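Local coordinates for thiamine-binding periplasmic protein (Escherichia coli, PDB 2QRY) that binds thiamine, thiamine phosphate and thiamine diphosphate with high affinity in the periplasm as the solute-binding part of the ThiBPQ ABC importer, at residues V42-K45 with A46-D50. Residues are numbered along the deposited sequence; the frame is centred on the assembly and turned at random.
Sequences VVKK and AFEAD
Lys44 and Glu48 form a salt bridge one helical turn apart, with Lys44 NZ 2.7 Å from Glu48 OE2. The ammonium meets this oxygen on its syn side, but 35° out of the carboxylate plane. The Lys44 chain runs straight from CA to CE, then bends at chi4 (66°), which swings NZ over to the acid. The two chains cross, with Lys44 CG 3.7 Å from Glu48 CD. Both polar ends are also gripped by the backbone of Leu55 on strand 54-59: NZ donates to its O, and OE2 accepts from its N. With an alanine at Glu48, the Lys44 ammonium would probably lose its counter-charge and the Leu55 amide this acceptor. In the backbone, Glu48 N donates to Lys44 O at 2.9 Å in a nearly straight bond. Ala46 N to Val42 O (3.1 Å) and Phe47 N to Val43 O (2.9 Å) continue the i to i+4 ladder. Ala46 CB sits close to the same Val42 O (3.3 Å). Phe47 has CG anti to its own N (chi1 -179°), and its ring leads away from the turn to meet Phe265 edge-to-face and to touch Phe268. Val43 and Ala46 also pack on Phe268. This is an i to i+4 Lys-Glu pair on an amphipathic alpha-helix, 40-48, whose side chains touch helix 259-269 and strand 54-59 in this periplasmic solute-binding fold, away from the thiamine site.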
loop_
_atom_site.group_PDB
_atom_site.type_symbol
_atom_site.label_atom_id
_atom_site.label_comp_id
_atom_site.label_asym_id
_atom_site.label_seq_id
_atom_site.Cartn_x
_atom_site.Cartn_y
_atom_site.Cartn_z
ATOM N N VAL A 42 -0.522 7.120 -17.096
ATOM C CA VAL A 42 -1.068 8.468 -16.988
ATOM C C VAL A 42 -0.043 9.434 -16.397
ATOM O O VAL A 42 0.211 10.493 -16.964
ATOM C CB VAL A 42 -2.333 8.494 -16.107
ATOM C CG1 VAL A 42 -2.917 9.902 -16.079
ATOM C CG2 VAL A 42 -3.356 7.500 -16.639
ATOM N N VAL A 43 0.540 9.067 -15.259
ATOM C CA VAL A 43 1.538 9.910 -14.613
ATOM C C VAL A 43 2.747 10.113 -15.523
ATOM O O VAL A 43 3.295 11.209 -15.609
ATOM C CB VAL A 43 2.013 9.293 -13.277
ATOM C CG1 VAL A 43 3.326 9.922 -12.846
ATOM C CG2 VAL A 43 0.967 9.524 -12.205
ATOM N N LYS A 44 3.154 9.050 -16.204
ATOM C CA LYS A 44 4.296 9.111 -17.101
ATOM C C LYS A 44 4.133 10.188 -18.166
ATOM O O LYS A 44 4.928 11.120 -18.234
ATOM C CB LYS A 44 4.513 7.751 -17.770
ATOM C CG LYS A 44 5.625 7.720 -18.808
ATOM C CD LYS A 44 5.788 6.312 -19.361
ATOM C CE LYS A 44 6.694 6.269 -20.589
ATOM N NZ LYS A 44 8.112 6.617 -20.299
ATOM N N LYS A 45 3.103 10.069 -18.997
ATOM C CA LYS A 45 2.896 11.049 -20.053
ATOM C C LYS A 45 2.657 12.453 -19.504
ATOM O O LYS A 45 3.018 13.443 -20.139
ATOM C CB LYS A 45 1.733 10.636 -20.955
ATOM C CG LYS A 45 0.360 11.047 -20.468
ATOM C CD LYS A 45 -0.674 10.846 -21.575
ATOM C CE LYS A 45 -0.286 11.616 -22.841
ATOM N NZ LYS A 45 -1.311 11.517 -23.917
ATOM N N ALA A 46 2.063 12.539 -18.320
ATOM C CA ALA A 46 1.790 13.833 -17.707
ATOM C C ALA A 46 3.072 14.494 -17.214
ATOM O O ALA A 46 3.179 15.722 -17.180
ATOM C CB ALA A 46 0.809 13.671 -16.554
ATOM N N PHE A 47 4.045 13.680 -16.817
ATOM C CA PHE A 47 5.305 14.219 -16.334
ATOM C C PHE A 47 6.196 14.557 -17.516
ATOM O O PHE A 47 6.803 15.622 -17.554
ATOM C CB PHE A 47 6.014 13.208 -15.434
ATOM C CG PHE A 47 7.312 13.707 -14.870
ATOM C CD1 PHE A 47 7.335 14.782 -13.984
ATOM C CD2 PHE A 47 8.517 13.104 -15.222
ATOM C CE1 PHE A 47 8.543 15.252 -13.452
ATOM C CE2 PHE A 47 9.731 13.565 -14.697
ATOM C CZ PHE A 47 9.746 14.641 -13.810
ATOM N N GLU A 48 6.264 13.644 -18.482
ATOM C CA GLU A 48 7.094 13.837 -19.665
ATOM C C GLU A 48 6.571 14.942 -20.576
ATOM O O GLU A 48 7.352 15.735 -21.099
ATOM C CB GLU A 48 7.202 12.534 -20.463
ATOM C CG GLU A 48 7.734 11.358 -19.665
ATOM C CD GLU A 48 7.939 10.123 -20.513
ATOM O OE1 GLU A 48 7.299 10.018 -21.578
ATOM O OE2 GLU A 48 8.732 9.247 -20.108
ATOM N N ALA A 49 5.256 14.987 -20.773
ATOM C CA ALA A 49 4.660 16.005 -21.632
ATOM C C ALA A 49 5.075 17.393 -21.161
ATOM O O ALA A 49 5.208 18.321 -21.961
ATOM C CB ALA A 49 3.144 15.880 -21.621
ATOM N N ASP A 50 5.292 17.524 -19.859
ATOM C CA ASP A 50 5.692 18.799 -19.286
ATOM C C ASP A 50 7.208 18.886 -19.194
ATOM O O ASP A 50 7.857 19.507 -20.036
ATOM C CB ASP A 50 5.086 18.961 -17.892
ATOM C CG ASP A 50 5.101 20.397 -17.419
ATOM O OD1 ASP A 50 6.200 20.991 -17.347
ATOM O OD2 ASP A 50 4.009 20.929 -17.125
#